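Local coordinates for 2''-aminoglycoside nucleotidyltransferase (Klebsiella pneumoniae, PDB 4WQK), which confers resistance to kanamycin, gentamicin, tobramycin and related aminoglycosides by magnesium-dependent adenylation of their 2''-hydroxyl group, at residues Ile130-Tyr135 and Leu168-Phe172. Residue numbers count along the deposited sequence, not the author numbering.
Sequences IWDYFY and LRAAF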
loop_
_atom_site.group_PDB
_atom_site.type_symbol
_atom_site.label_atom_id
_atom_site.label_comp_id
_atom_site.label_asym_id
_atom_site.label_seq_id
_atom_site.Cartn_x
_atom_site.Cartn_y
_atom_site.Cartn_z
ATOM N N ILE A 130 -5.304 2.579 -7.167
ATOM C CA ILE A 130 -5.577 2.451 -8.595
ATOM C C ILE A 130 -4.462 3.124 -9.426
ATOM O O ILE A 130 -4.040 2.586 -10.457
ATOM C CB ILE A 130 -6.958 3.052 -8.896
ATOM C CG1 ILE A 130 -8.011 2.146 -8.279
ATOM C CG2 ILE A 130 -7.192 3.205 -10.410
ATOM C CD1 ILE A 130 -9.362 2.744 -8.236
ATOM N N TRP A 131 -3.953 4.275 -8.973
ATOM C CA TRP A 131 -2.850 4.943 -9.632
ATOM C C TRP A 131 -1.651 4.003 -9.853
ATOM O O TRP A 131 -1.028 4.037 -10.909
ATOM C CB TRP A 131 -2.424 6.139 -8.783
ATOM C CG TRP A 131 -1.519 7.151 -9.403
ATOM C CD1 TRP A 131 -0.166 7.298 -9.174
ATOM C CD2 TRP A 131 -1.897 8.224 -10.275
ATOM N NE1 TRP A 131 0.309 8.396 -9.850
ATOM C CE2 TRP A 131 -0.721 8.969 -10.563
ATOM C CE3 TRP A 131 -3.106 8.625 -10.873
ATOM C CZ2 TRP A 131 -0.742 10.094 -11.381
ATOM C CZ3 TRP A 131 -3.123 9.721 -11.680
ATOM C CH2 TRP A 131 -1.943 10.468 -11.930
ATOM N N ASP A 132 -1.330 3.181 -8.852
ATOM C CA ASP A 132 -0.197 2.264 -9.017
ATOM C C ASP A 132 -0.429 1.241 -10.098
ATOM O O ASP A 132 0.519 0.787 -10.754
ATOM C CB ASP A 132 0.114 1.541 -7.705
ATOM C CG ASP A 132 1.337 2.111 -7.028
ATOM O OD1 ASP A 132 2.010 2.971 -7.645
ATOM O OD2 ASP A 132 1.609 1.737 -5.874
ATOM N N TYR A 133 -1.678 0.811 -10.299
ATOM C CA TYR A 133 -1.950 -0.071 -11.417
ATOM C C TYR A 133 -1.692 0.605 -12.766
ATOM O O TYR A 133 -1.368 -0.050 -13.740
ATOM C CB TYR A 133 -3.393 -0.588 -11.422
ATOM C CG TYR A 133 -3.650 -1.660 -10.397
ATOM C CD1 TYR A 133 -3.323 -2.983 -10.638
ATOM C CD2 TYR A 133 -4.237 -1.336 -9.183
ATOM C CE1 TYR A 133 -3.568 -3.970 -9.652
ATOM C CE2 TYR A 133 -4.494 -2.295 -8.215
ATOM C CZ TYR A 133 -4.155 -3.598 -8.454
ATOM O OH TYR A 133 -4.420 -4.512 -7.454
ATOM N N PHE A 134 -1.825 1.927 -12.829
ATOM C CA PHE A 134 -1.542 2.614 -14.071
ATOM C C PHE A 134 -0.053 2.526 -14.425
ATOM O O PHE A 134 0.303 2.329 -15.594
ATOM C CB PHE A 134 -1.995 4.086 -14.018
ATOM C CG PHE A 134 -3.485 4.258 -13.795
ATOM C CD1 PHE A 134 -4.400 3.262 -14.149
ATOM C CD2 PHE A 134 -3.957 5.449 -13.251
ATOM C CE1 PHE A 134 -5.782 3.459 -13.938
ATOM C CE2 PHE A 134 -5.339 5.643 -13.044
ATOM C CZ PHE A 134 -6.231 4.656 -13.411
ATOM N N TYR A 135 0.815 2.644 -13.417
ATOM C CA TYR A 135 2.243 2.413 -13.694
ATOM C C TYR A 135 2.495 0.991 -14.179
ATOM O O TYR A 135 3.288 0.774 -15.112
ATOM C CB TYR A 135 3.103 2.662 -12.465
ATOM C CG TYR A 135 3.164 4.078 -11.965
ATOM C CD1 TYR A 135 3.745 5.089 -12.737
ATOM C CD2 TYR A 135 2.664 4.391 -10.728
ATOM C CE1 TYR A 135 3.818 6.407 -12.234
ATOM C CE2 TYR A 135 2.736 5.665 -10.219
ATOM C CZ TYR A 135 3.283 6.679 -10.991
ATOM O OH TYR A 135 3.351 7.975 -10.470
ATOM N N LEU A 168 -9.414 9.536 -13.332
ATOM C CA LEU A 168 -8.056 9.307 -12.838
ATOM C C LEU A 168 -7.127 8.788 -13.921
ATOM O O LEU A 168 -5.987 9.233 -14.029
ATOM C CB LEU A 168 -8.085 8.303 -11.680
ATOM C CG LEU A 168 -6.869 8.362 -10.752
ATOM C CD1 LEU A 168 -6.826 9.660 -9.980
ATOM C CD2 LEU A 168 -6.946 7.154 -9.793
ATOM N N ARG A 169 -7.603 7.842 -14.729
ATOM C CA ARG A 169 -6.797 7.282 -15.823
ATOM C C ARG A 169 -6.413 8.410 -16.802
ATOM O O ARG A 169 -5.302 8.455 -17.318
ATOM C CB ARG A 169 -7.534 6.162 -16.566
ATOM C CG ARG A 169 -6.624 5.302 -17.415
ATOM C CD ARG A 169 -7.436 4.227 -18.172
ATOM N NE ARG A 169 -8.550 3.724 -17.360
ATOM C CZ ARG A 169 -9.825 3.664 -17.757
ATOM N NH1 ARG A 169 -10.175 4.056 -18.987
ATOM N NH2 ARG A 169 -10.758 3.203 -16.919
ATOM N N ALA A 170 -7.371 9.294 -17.103
ATOM C CA ALA A 170 -7.124 10.390 -18.015
ATOM C C ALA A 170 -6.077 11.358 -17.436
ATOM O O ALA A 170 -5.228 11.876 -18.146
ATOM C CB ALA A 170 -8.448 11.110 -18.344
ATOM N N ALA A 171 -6.156 11.576 -16.130
ATOM C CA ALA A 171 -5.183 12.453 -15.478
ATOM C C ALA A 171 -3.790 11.834 -15.512
ATOM O O ALA A 171 -2.818 12.560 -15.722
ATOM C CB ALA A 171 -5.609 12.748 -13.996
ATOM N N PHE A 172 -3.702 10.520 -15.319
ATOM C CA PHE A 172 -2.430 9.816 -15.428
ATOM C C PHE A 172 -1.860 9.960 -16.843
ATOM O O PHE A 172 -0.675 10.287 -17.028
ATOM C CB PHE A 172 -2.622 8.352 -15.011
ATOM C CG PHE A 172 -1.339 7.531 -15.032
ATOM C CD1 PHE A 172 -0.868 6.933 -16.193
ATOM C CD2 PHE A 172 -0.649 7.338 -13.823
ATOM C CE1 PHE A 172 0.301 6.189 -16.205
ATOM C CE2 PHE A 172 0.521 6.580 -13.817
ATOM C CZ PHE A 172 0.993 6.009 -14.990
#
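Start with Phe172, whose t chi1 (-178°) sends its ring straight across to the helix of 130-135. There its edge meets the faces of two neighbouring rings, Trp131 and Tyr135: centroids lie 5.0 Å from the Trp131 six-membered ring and 5.1 Å from Tyr135, with planes at 77° and 76°. The CA-to-CB bond of Trp131 points sideways, yet chi1 t carries its indole across, CZ3 3.6 Å from Phe172 CB. Phe134 CB stands 3.4 Å from the Phe172 ring centroid in a CH-pi contact, while chi1 m brings the edge of the Phe134 ring, off-centre, toward the same face. Phe134 also lies over the backbone of the other helix, its CE2 3.5 Å from Arg169 CA, and takes Arg169 CG on one face. Leu168, one turn before Phe172, has CD2 4.0 Å from Ile130 CG2 and CG 3.8 Å from Trp131 CE3. Such bulky rings suit axes 10.3 Å apart, crossing at -46°. The contact joins helices 126-139 and 162-176 within the C-terminal domain, with Tyr153 of helix 147-160 against Phe134. The Tyr135 hydroxyl hydrogen-bonds to Tyr176, one turn beyond Phe172. Cohesion between these segments therefore rests mainly on interlocked aromatic and aliphatic surfaces, with ring edges set against faces.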